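Long-range contact in magnesium-protoporphyrin O-methyltransferase (PDB 4QDJ), which transfers a methyl group from S-adenosyl-L-methionine to Mg-protoporphyrin IX, yielding the 13-monomethyl ester in chlorophyll biosynthesis: residues 156-166 with 221-229. Sequence-based numbering, arbitrary orientation.
Sequences ADRRLILSFAP and YSRILEAVR
L160, L162 and F164 pair with A227, L225 and R223 as antiparallel hydrogen-bonded pairs, six backbone bonds tying strand 159-164 to strand 221-229; a seventh, from R229 N to R158 O, extends the pairing to the corner of the chain. The buried middle of the pair is tightly packed on both faces. On the face bearing R159, I161, S163, I224 and E226, I161 CG2 meets I224 CG2 at 4.2 Å, and I161 CG1 lies against the CG of E226. Beside them R159 NH1 donates to E226 OE2 (3.0 Å, N-H...O 167°) in a buried salt bridge whose guanidinium and carboxylate planes lie only 22° apart. E226 OE2 also takes R211 and R159 also pairs with D58, which is likely to offset the closeness of the two arginines. On the other face, R223 CB sits 4.2 Å from the F164 ring centroid in a CH-pi contact, while L225 CD1 meets the ring edge at CE1 (3.8 Å). F164 CG stands between its backbone N and carbonyl carbon (chi1 61°), which lays the ring alongside R223. The ends are more open to solvent: Y221 is exposed at one, D157 at the other, where a water joins R158 NH1 to E226 OE2, the latter bond weak. R229, bent at chi3, closes this end by gripping A156 O side-on through NH2 (2.9 Å) and NE (3.1 Å). A methionine in place of R229 would probably leave A156 O without both side-chain donors and lose the clamp between strand end and corner. Strand 159-164 is the last parallel strand of the class I methyltransferase sheet, with 130-133 on its far side; 221-229 is the antiparallel strand inserted between it and 207-216, the strand 7 hallmark of this fold. Helix 35-58 covers I161 and I224, and D135 binds both S163 and S222 near the bound S-adenosylmethionine.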
loop_
_atom_site.group_PDB
_atom_site.type_symbol
_atom_site.label_atom_id
_atom_site.label_comp_id
_atom_site.label_asym_id
_atom_site.label_seq_id
_atom_site.Cartn_x
_atom_site.Cartn_y
_atom_site.Cartn_z
ATOM N N ALA A 156 -12.781 5.778 -3.293
ATOM C CA ALA A 156 -12.849 4.799 -4.374
ATOM C C ALA A 156 -14.200 4.784 -5.077
ATOM O O ALA A 156 -15.204 4.362 -4.504
ATOM C CB ALA A 156 -12.516 3.409 -3.846
ATOM N N ASP A 157 -14.215 5.235 -6.328
ATOM C CA ASP A 157 -15.427 5.193 -7.138
ATOM C C ASP A 157 -15.860 3.758 -7.417
ATOM O O ASP A 157 -17.055 3.464 -7.474
ATOM C CB ASP A 157 -15.222 5.926 -8.464
ATOM C CG ASP A 157 -15.183 7.432 -8.303
ATOM O OD1 ASP A 157 -15.704 7.940 -7.287
ATOM O OD2 ASP A 157 -14.639 8.110 -9.201
ATOM N N ARG A 158 -14.891 2.865 -7.594
ATOM C CA ARG A 158 -15.208 1.506 -8.021
ATOM C C ARG A 158 -14.519 0.401 -7.223
ATOM O O ARG A 158 -15.145 -0.603 -6.881
ATOM C CB ARG A 158 -14.897 1.331 -9.510
ATOM C CG ARG A 158 -15.429 0.034 -10.097
ATOM C CD ARG A 158 -15.119 -0.068 -11.580
ATOM N NE ARG A 158 -13.681 -0.076 -11.827
ATOM C CZ ARG A 158 -12.937 -1.177 -11.867
ATOM N NH1 ARG A 158 -13.496 -2.365 -11.680
ATOM N NH2 ARG A 158 -11.635 -1.090 -12.095
ATOM N N ARG A 159 -13.236 0.574 -6.926
ATOM C CA ARG A 159 -12.451 -0.541 -6.410
ATOM C C ARG A 159 -11.466 -0.163 -5.306
ATOM O O ARG A 159 -10.789 0.862 -5.381
ATOM C CB ARG A 159 -11.719 -1.235 -7.565
ATOM C CG ARG A 159 -10.764 -2.332 -7.132
ATOM C CD ARG A 159 -10.255 -3.126 -8.320
ATOM N NE ARG A 159 -9.639 -2.273 -9.332
ATOM C CZ ARG A 159 -9.109 -2.723 -10.465
ATOM N NH1 ARG A 159 -9.117 -4.023 -10.732
ATOM N NH2 ARG A 159 -8.574 -1.874 -11.333
ATOM N N LEU A 160 -11.403 -1.010 -4.282
ATOM C CA LEU A 160 -10.441 -0.866 -3.200
ATOM C C LEU A 160 -9.682 -2.180 -3.034
ATOM O O LEU A 160 -10.288 -3.235 -2.860
ATOM C CB LEU A 160 -11.158 -0.498 -1.899
ATOM C CG LEU A 160 -10.319 -0.353 -0.625
ATOM C CD1 LEU A 160 -9.200 0.663 -0.817
ATOM C CD2 LEU A 160 -11.208 0.038 0.548
ATOM N N ILE A 161 -8.356 -2.117 -3.109
ATOM C CA ILE A 161 -7.528 -3.300 -2.915
ATOM C C ILE A 161 -6.699 -3.132 -1.647
ATOM O O ILE A 161 -6.034 -2.113 -1.472
ATOM C CB ILE A 161 -6.602 -3.541 -4.121
ATOM C CG1 ILE A 161 -7.434 -3.885 -5.358
ATOM C CG2 ILE A 161 -5.605 -4.653 -3.825
ATOM C CD1 ILE A 161 -6.649 -3.852 -6.650
ATOM N N LEU A 162 -6.758 -4.125 -0.764
ATOM C CA LEU A 162 -6.053 -4.073 0.513
ATOM C C LEU A 162 -5.237 -5.335 0.731
ATOM O O LEU A 162 -5.597 -6.405 0.248
ATOM C CB LEU A 162 -7.046 -3.961 1.673
ATOM C CG LEU A 162 -8.092 -2.850 1.692
ATOM C CD1 LEU A 162 -9.036 -3.059 2.866
ATOM C CD2 LEU A 162 -7.425 -1.487 1.769
ATOM N N SER A 163 -4.144 -5.213 1.476
ATOM C CA SER A 163 -3.465 -6.393 1.991
ATOM C C SER A 163 -3.204 -6.238 3.485
ATOM O O SER A 163 -3.031 -5.126 3.986
ATOM C CB SER A 163 -2.173 -6.693 1.224
ATOM O OG SER A 163 -1.167 -5.740 1.506
ATOM N N PHE A 164 -3.195 -7.361 4.192
ATOM C CA PHE A 164 -3.015 -7.357 5.634
ATOM C C PHE A 164 -2.485 -8.709 6.083
ATOM O O PHE A 164 -2.585 -9.695 5.353
ATOM C CB PHE A 164 -4.338 -7.041 6.343
ATOM C CG PHE A 164 -5.432 -8.040 6.069
ATOM C CD1 PHE A 164 -6.202 -7.952 4.919
ATOM C CD2 PHE A 164 -5.698 -9.063 6.967
ATOM C CE1 PHE A 164 -7.207 -8.869 4.664
ATOM C CE2 PHE A 164 -6.703 -9.982 6.720
ATOM C CZ PHE A 164 -7.458 -9.884 5.566
ATOM N N ALA A 165 -1.911 -8.749 7.279
ATOM C CA ALA A 165 -1.493 -10.007 7.877
ATOM C C ALA A 165 -2.690 -10.609 8.595
ATOM O O ALA A 165 -3.211 -10.014 9.536
ATOM C CB ALA A 165 -0.352 -9.779 8.847
ATOM N N PRO A 166 -3.140 -11.789 8.148
ATOM C CA PRO A 166 -4.335 -12.399 8.737
ATOM C C PRO A 166 -4.096 -12.909 10.156
ATOM O O PRO A 166 -3.010 -13.397 10.471
ATOM C CB PRO A 166 -4.639 -13.561 7.785
ATOM C CG PRO A 166 -3.329 -13.900 7.177
ATOM C CD PRO A 166 -2.579 -12.603 7.055
ATOM N N TYR A 221 3.621 -12.828 5.455
ATOM C CA TYR A 221 2.271 -13.316 5.210
ATOM C C TYR A 221 1.367 -12.146 4.869
ATOM O O TYR A 221 1.190 -11.231 5.673
ATOM C CB TYR A 221 1.740 -14.055 6.439
ATOM C CG TYR A 221 2.641 -15.176 6.906
ATOM C CD1 TYR A 221 2.491 -16.465 6.411
ATOM C CD2 TYR A 221 3.645 -14.944 7.836
ATOM C CE1 TYR A 221 3.314 -17.493 6.833
ATOM C CE2 TYR A 221 4.474 -15.963 8.262
ATOM C CZ TYR A 221 4.303 -17.236 7.759
ATOM O OH TYR A 221 5.126 -18.255 8.182
ATOM N N SER A 222 0.802 -12.172 3.669
ATOM C CA SER A 222 -0.020 -11.065 3.209
ATOM C C SER A 222 -1.249 -11.570 2.473
ATOM O O SER A 222 -1.147 -12.154 1.393
ATOM C CB SER A 222 0.795 -10.133 2.310
ATOM O OG SER A 222 0.110 -8.915 2.086
ATOM N N ARG A 223 -2.409 -11.345 3.079
ATOM C CA ARG A 223 -3.690 -11.680 2.476
ATOM C C ARG A 223 -4.159 -10.486 1.654
ATOM O O ARG A 223 -4.205 -9.368 2.158
ATOM C CB ARG A 223 -4.706 -11.998 3.574
ATOM C CG ARG A 223 -6.114 -12.271 3.085
ATOM C CD ARG A 223 -6.198 -13.553 2.274
ATOM N NE ARG A 223 -7.582 -13.999 2.144
ATOM C CZ ARG A 223 -8.088 -14.584 1.063
ATOM N NH1 ARG A 223 -7.325 -14.798 -0.001
ATOM N NH2 ARG A 223 -9.363 -14.953 1.045
ATOM N N ILE A 224 -4.501 -10.721 0.392
ATOM C CA ILE A 224 -4.885 -9.640 -0.510
ATOM C C ILE A 224 -6.360 -9.744 -0.879
ATOM O O ILE A 224 -6.821 -10.798 -1.307
ATOM C CB ILE A 224 -4.045 -9.672 -1.804
ATOM C CG1 ILE A 224 -2.573 -9.937 -1.482
ATOM C CG2 ILE A 224 -4.207 -8.372 -2.584
ATOM C CD1 ILE A 224 -1.729 -10.253 -2.699
ATOM N N LEU A 225 -7.098 -8.651 -0.705
ATOM C CA LEU A 225 -8.509 -8.613 -1.077
ATOM C C LEU A 225 -8.775 -7.521 -2.100
ATOM O O LEU A 225 -8.371 -6.374 -1.912
ATOM C CB LEU A 225 -9.388 -8.365 0.151
ATOM C CG LEU A 225 -9.301 -9.362 1.305
ATOM C CD1 LEU A 225 -10.229 -8.942 2.435
ATOM C CD2 LEU A 225 -9.632 -10.768 0.830
ATOM N N GLU A 226 -9.456 -7.886 -3.182
ATOM C CA GLU A 226 -9.974 -6.907 -4.125
ATOM C C GLU A 226 -11.443 -6.690 -3.807
ATOM O O GLU A 226 -12.236 -7.631 -3.842
ATOM C CB GLU A 226 -9.825 -7.397 -5.566
ATOM C CG GLU A 226 -10.409 -6.445 -6.600
ATOM C CD GLU A 226 -10.414 -7.029 -7.999
ATOM O OE1 GLU A 226 -10.742 -8.224 -8.147
ATOM O OE2 GLU A 226 -10.086 -6.295 -8.954
ATOM N N ALA A 227 -11.797 -5.454 -3.475
ATOM C CA ALA A 227 -13.175 -5.114 -3.157
ATOM C C ALA A 227 -13.739 -4.196 -4.231
ATOM O O ALA A 227 -13.077 -3.255 -4.672
ATOM C CB ALA A 227 -13.259 -4.456 -1.789
ATOM N N VAL A 228 -14.963 -4.478 -4.659
ATOM C CA VAL A 228 -15.609 -3.688 -5.700
ATOM C C VAL A 228 -16.941 -3.130 -5.205
ATOM O O VAL A 228 -17.717 -3.834 -4.553
ATOM C CB VAL A 228 -15.814 -4.520 -6.987
ATOM C CG1 VAL A 228 -16.666 -3.765 -7.995
ATOM C CG2 VAL A 228 -14.466 -4.892 -7.593
ATOM N N ARG A 229 -17.191 -1.859 -5.501
ATOM C CA ARG A 229 -18.414 -1.192 -5.086
ATOM C C ARG A 229 -19.618 -1.837 -5.762
ATOM O O ARG A 229 -19.687 -1.915 -6.988
ATOM C CB ARG A 229 -18.332 0.300 -5.421
ATOM C CG ARG A 229 -19.368 1.157 -4.724
ATOM C CD ARG A 229 -19.153 2.636 -5.011
ATOM N NE ARG A 229 -18.050 3.212 -4.242
ATOM C CZ ARG A 229 -18.156 3.619 -2.980
ATOM N NH1 ARG A 229 -19.311 3.498 -2.339
ATOM N NH2 ARG A 229 -17.107 4.141 -2.358
HETATM O O HOH W 1 -12.225 -5.308 -11.282
#